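Local coordinates for uncharacterized protein (PDB 4QEY), which is of unknown function but probably has a PLAT/C2-like fold and may bind calcium, at residues V12-F26 and G90-N103. Numbering follows the deposited sequence.
Sequences VHKIVVEQSGNTDDF and GKKLKISVIAYIDN. With EDO (1,2-ethanediol), chain L; EDO (1,2-ethanediol), chain O; EDO (1,2-ethanediol), chain N; EDO (1,2-ethanediol), chain M.
The two central strands of a four-stranded antiparallel sheet, 13-21 and 92-101, meet here in a continuous ladder, with Lys14, Val16, Glu18 and Ser20 hydrogen-bonded in both directions to Tyr100, Ile98, Ser96 and Lys94. Side chains alternate between faces. Ile15, Val17, Val97 and Ala99 pack together on one face, where Ile15 and Val17 also touch strand 73-84 of the second sheet; Ile15 CG2 lies 3.6 Å from Val97 CG1. On the same face Ile101 CG1 sits 3.9 Å from the centroid of the His13 ring, a CH-pi contact, while Thr128 and Thr9 hold the two ring nitrogens. On the other face Tyr100 CE1 meets Val16 CG2 at 3.9 Å. Beyond the strand the Asn22 side chain replaces a main-chain acceptor: with CG beside its own backbone N (chi1 -60°), OD1 takes Lys92 N on a lone pair at 2.9 Å. The chain then turns back, and Leu93 CB makes a CH-pi contact over one face of the Phe26 ring, 3.6 Å from its centroid; Phe26 also touches Val82 of strand 73-84. With Phe26 cut back to an alanine, Leu93 CB would probably lose its aromatic cover and a gap open beside Val82. Such pairing of neighbouring strands, with apolar residues turned toward a second sheet, is typical of a beta sandwich and consistent with the PLAT/C2-like family.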
# COMPACT_ATOMS: atom_id res chain seq x y z
N VAL A 12 -12.17 3.98 10.80
CA VAL A 12 -11.85 3.03 9.73
C VAL A 12 -10.55 3.49 9.07
O VAL A 12 -10.53 4.46 8.31
CB VAL A 12 -13.00 2.85 8.69
CG1 VAL A 12 -12.60 1.88 7.56
CG2 VAL A 12 -14.29 2.38 9.36
N HIS A 13 -9.45 2.81 9.43
CA HIS A 13 -8.12 3.04 8.87
C HIS A 13 -8.03 2.28 7.56
O HIS A 13 -8.34 1.09 7.54
CB HIS A 13 -7.03 2.64 9.86
CG HIS A 13 -6.89 3.57 11.02
ND1 HIS A 13 -5.78 4.36 11.17
CD2 HIS A 13 -7.77 3.85 12.01
CE1 HIS A 13 -5.98 5.07 12.27
NE2 HIS A 13 -7.16 4.79 12.81
N LYS A 14 -7.68 2.98 6.47
CA LYS A 14 -7.64 2.43 5.11
C LYS A 14 -6.43 2.96 4.36
O LYS A 14 -6.10 4.13 4.48
CB LYS A 14 -8.94 2.81 4.38
CG LYS A 14 -9.10 2.33 2.93
CD LYS A 14 -10.42 2.84 2.40
CE LYS A 14 -10.74 2.46 0.98
NZ LYS A 14 -12.04 3.04 0.57
N ILE A 15 -5.77 2.09 3.59
CA ILE A 15 -4.65 2.46 2.74
C ILE A 15 -4.93 1.90 1.35
O ILE A 15 -5.21 0.70 1.19
CB ILE A 15 -3.25 2.05 3.29
CG1 ILE A 15 -2.95 2.74 4.65
CG2 ILE A 15 -2.16 2.39 2.26
CD1 ILE A 15 -1.63 2.39 5.34
N VAL A 16 -4.89 2.78 0.33
CA VAL A 16 -5.07 2.42 -1.06
C VAL A 16 -3.73 2.59 -1.78
O VAL A 16 -3.08 3.64 -1.67
CB VAL A 16 -6.21 3.24 -1.74
CG1 VAL A 16 -6.41 2.83 -3.20
CG2 VAL A 16 -7.51 3.11 -0.97
N VAL A 17 -3.30 1.53 -2.49
CA VAL A 17 -2.09 1.50 -3.29
C VAL A 17 -2.54 1.44 -4.75
O VAL A 17 -3.40 0.63 -5.11
CB VAL A 17 -1.12 0.35 -2.90
CG1 VAL A 17 0.16 0.37 -3.75
CG2 VAL A 17 -0.76 0.41 -1.41
N GLU A 18 -2.02 2.36 -5.58
CA GLU A 18 -2.31 2.43 -7.01
C GLU A 18 -1.01 2.42 -7.80
O GLU A 18 -0.03 3.04 -7.38
CB GLU A 18 -3.14 3.66 -7.37
CG GLU A 18 -4.60 3.59 -6.95
CD GLU A 18 -5.49 4.71 -7.44
OE1 GLU A 18 -4.97 5.73 -7.96
OE2 GLU A 18 -6.73 4.58 -7.29
N GLN A 19 -1.01 1.72 -8.95
CA GLN A 19 0.14 1.67 -9.84
C GLN A 19 -0.29 1.96 -11.27
O GLN A 19 -1.39 1.59 -11.68
CB GLN A 19 0.87 0.33 -9.76
CG GLN A 19 0.05 -0.90 -10.19
CD GLN A 19 0.88 -2.14 -10.29
OE1 GLN A 19 2.09 -2.07 -10.47
NE2 GLN A 19 0.25 -3.29 -10.19
N SER A 20 0.59 2.61 -12.03
CA SER A 20 0.37 2.91 -13.45
C SER A 20 1.74 2.96 -14.15
O SER A 20 2.77 2.99 -13.49
CB SER A 20 -0.42 4.21 -13.64
OG SER A 20 0.24 5.37 -13.16
N GLY A 21 1.72 2.92 -15.48
CA GLY A 21 2.93 2.95 -16.29
C GLY A 21 3.24 1.59 -16.85
O GLY A 21 2.33 0.83 -17.21
N ASN A 22 4.54 1.27 -16.90
CA ASN A 22 5.05 0.01 -17.43
C ASN A 22 4.98 -1.04 -16.36
O ASN A 22 6.01 -1.57 -15.95
CB ASN A 22 6.49 0.21 -17.93
CG ASN A 22 6.61 1.23 -19.02
OD1 ASN A 22 7.37 2.18 -18.90
ND2 ASN A 22 5.86 1.08 -20.09
N THR A 23 3.76 -1.37 -15.91
CA THR A 23 3.49 -2.27 -14.78
C THR A 23 4.02 -3.71 -15.05
O THR A 23 4.34 -4.42 -14.11
CB THR A 23 1.98 -2.32 -14.45
OG1 THR A 23 1.26 -2.67 -15.64
CG2 THR A 23 1.45 -0.99 -13.87
N ASP A 24 4.17 -4.09 -16.31
CA ASP A 24 4.67 -5.42 -16.67
C ASP A 24 6.20 -5.56 -16.46
O ASP A 24 6.70 -6.69 -16.37
CB ASP A 24 4.32 -5.73 -18.13
CG ASP A 24 2.83 -5.87 -18.41
OD1 ASP A 24 2.05 -6.01 -17.44
OD2 ASP A 24 2.45 -5.88 -19.61
N ASP A 25 6.91 -4.42 -16.35
CA ASP A 25 8.37 -4.39 -16.21
C ASP A 25 8.84 -4.23 -14.75
O ASP A 25 10.03 -4.05 -14.50
CB ASP A 25 8.92 -3.24 -17.06
CG ASP A 25 8.68 -3.43 -18.53
OD1 ASP A 25 9.02 -4.52 -19.05
OD2 ASP A 25 8.17 -2.50 -19.17
N PHE A 26 7.94 -4.38 -13.80
CA PHE A 26 8.21 -4.28 -12.37
C PHE A 26 7.47 -5.37 -11.63
O PHE A 26 6.56 -5.97 -12.19
CB PHE A 26 7.79 -2.89 -11.83
CG PHE A 26 8.52 -1.70 -12.42
CD1 PHE A 26 8.07 -1.09 -13.59
CD2 PHE A 26 9.66 -1.19 -11.80
CE1 PHE A 26 8.75 0.00 -14.13
CE2 PHE A 26 10.35 -0.11 -12.36
CZ PHE A 26 9.88 0.49 -13.51
N GLY A 90 14.66 3.31 -18.89
CA GLY A 90 13.56 4.23 -19.16
C GLY A 90 12.15 3.72 -18.93
O GLY A 90 11.20 4.43 -19.24
N LYS A 91 12.00 2.48 -18.40
CA LYS A 91 10.70 1.92 -18.05
C LYS A 91 10.24 2.60 -16.75
O LYS A 91 11.03 2.69 -15.81
CB LYS A 91 10.75 0.39 -17.93
CG LYS A 91 11.15 -0.34 -19.22
CD LYS A 91 10.13 -0.18 -20.34
CE LYS A 91 10.39 -1.11 -21.49
NZ LYS A 91 9.30 -1.04 -22.50
N LYS A 92 9.02 3.14 -16.73
CA LYS A 92 8.54 3.90 -15.59
C LYS A 92 7.36 3.24 -14.89
O LYS A 92 6.46 2.68 -15.53
CB LYS A 92 8.10 5.33 -16.01
CG LYS A 92 9.18 6.19 -16.67
CD LYS A 92 8.69 7.60 -16.96
CE LYS A 92 9.78 8.46 -17.56
NZ LYS A 92 9.37 9.87 -17.73
N LEU A 93 7.36 3.36 -13.56
CA LEU A 93 6.27 2.93 -12.70
C LEU A 93 5.90 4.07 -11.79
O LEU A 93 6.77 4.65 -11.14
CB LEU A 93 6.57 1.67 -11.87
CG LEU A 93 5.33 1.04 -11.19
CD1 LEU A 93 4.47 0.31 -12.19
CD2 LEU A 93 5.72 0.09 -10.10
N LYS A 94 4.61 4.39 -11.76
CA LYS A 94 4.04 5.42 -10.90
C LYS A 94 3.29 4.73 -9.79
O LYS A 94 2.46 3.85 -10.07
CB LYS A 94 3.13 6.38 -11.68
CG LYS A 94 3.68 7.73 -12.04
CD LYS A 94 2.53 8.57 -12.55
CE LYS A 94 2.99 9.89 -13.13
NZ LYS A 94 1.86 10.63 -13.76
N ILE A 95 3.60 5.08 -8.54
CA ILE A 95 2.96 4.52 -7.35
C ILE A 95 2.35 5.62 -6.52
O ILE A 95 3.01 6.64 -6.27
CB ILE A 95 4.01 3.71 -6.50
CG1 ILE A 95 4.53 2.45 -7.24
CG2 ILE A 95 3.52 3.36 -5.09
CD1 ILE A 95 3.49 1.33 -7.50
N SER A 96 1.10 5.43 -6.08
CA SER A 96 0.47 6.34 -5.14
C SER A 96 -0.01 5.51 -3.95
O SER A 96 -0.61 4.44 -4.15
CB SER A 96 -0.65 7.18 -5.76
OG SER A 96 -1.86 6.46 -5.93
N VAL A 97 0.34 5.95 -2.74
CA VAL A 97 -0.08 5.29 -1.49
C VAL A 97 -0.87 6.34 -0.71
O VAL A 97 -0.29 7.34 -0.29
CB VAL A 97 1.10 4.69 -0.68
CG1 VAL A 97 0.57 3.87 0.48
CG2 VAL A 97 2.02 3.84 -1.56
N ILE A 98 -2.20 6.15 -0.59
CA ILE A 98 -3.05 7.13 0.10
C ILE A 98 -3.67 6.48 1.34
O ILE A 98 -4.32 5.43 1.25
CB ILE A 98 -4.13 7.77 -0.81
CG1 ILE A 98 -3.52 8.28 -2.14
CG2 ILE A 98 -4.79 8.92 -0.08
CD1 ILE A 98 -4.53 8.64 -3.22
N ALA A 99 -3.47 7.12 2.50
CA ALA A 99 -3.96 6.69 3.80
C ALA A 99 -5.16 7.52 4.22
O ALA A 99 -5.17 8.75 4.07
CB ALA A 99 -2.85 6.79 4.83
N TYR A 100 -6.19 6.83 4.74
CA TYR A 100 -7.44 7.43 5.19
C TYR A 100 -7.83 6.98 6.59
O TYR A 100 -7.47 5.89 7.02
CB TYR A 100 -8.60 7.06 4.23
CG TYR A 100 -8.38 7.36 2.76
CD1 TYR A 100 -7.81 6.42 1.91
CD2 TYR A 100 -8.85 8.55 2.19
CE1 TYR A 100 -7.64 6.67 0.55
CE2 TYR A 100 -8.69 8.82 0.83
CZ TYR A 100 -8.09 7.87 0.01
OH TYR A 100 -7.91 8.10 -1.33
N ILE A 101 -8.60 7.83 7.30
CA ILE A 101 -9.25 7.55 8.58
C ILE A 101 -10.66 8.06 8.38
O ILE A 101 -10.86 9.27 8.24
CB ILE A 101 -8.55 8.08 9.86
CG1 ILE A 101 -7.07 7.65 9.95
CG2 ILE A 101 -9.33 7.62 11.10
CD1 ILE A 101 -6.24 8.36 11.08
N ASP A 102 -11.63 7.12 8.28
CA ASP A 102 -13.06 7.39 8.04
C ASP A 102 -13.23 8.21 6.74
O ASP A 102 -13.91 9.23 6.72
CB ASP A 102 -13.73 8.10 9.24
CG ASP A 102 -13.81 7.27 10.51
OD1 ASP A 102 -14.08 6.05 10.40
OD2 ASP A 102 -13.70 7.85 11.61
N ASN A 103 -12.58 7.73 5.65
CA ASN A 103 -12.60 8.27 4.28
C ASN A 103 -12.09 9.76 4.21
O ASN A 103 -12.34 10.46 3.22
CB ASN A 103 -14.02 8.16 3.67
CG ASN A 103 -14.48 6.73 3.49
OD1 ASN A 103 -13.72 5.83 3.04
ND2 ASN A 103 -15.72 6.46 3.85
C1 EDO L . 3.23 -4.85 -11.31
O1 EDO L . 3.91 -3.66 -11.56
C2 EDO L . 4.05 -5.61 -10.28
O2 EDO L . 3.46 -6.82 -9.90
C1 EDO O . -12.27 7.02 -0.78
O1 EDO O . -11.46 6.02 -1.39
C2 EDO O . -11.89 7.08 0.70
O2 EDO O . -12.07 5.77 1.25
C1 EDO N . -0.77 6.94 -9.76
O1 EDO N . -0.14 5.68 -9.94
C2 EDO N . -2.26 6.66 -9.45
O2 EDO N . -2.92 5.90 -10.47
C1 EDO M . 3.62 -7.89 -13.38
O1 EDO M . 4.90 -7.34 -13.71
C2 EDO M . 3.75 -9.19 -12.52
O2 EDO M . 4.43 -8.91 -11.29
O HOH W 1 -11.40 4.85 5.64
O HOH W 2 -3.42 5.54 -3.78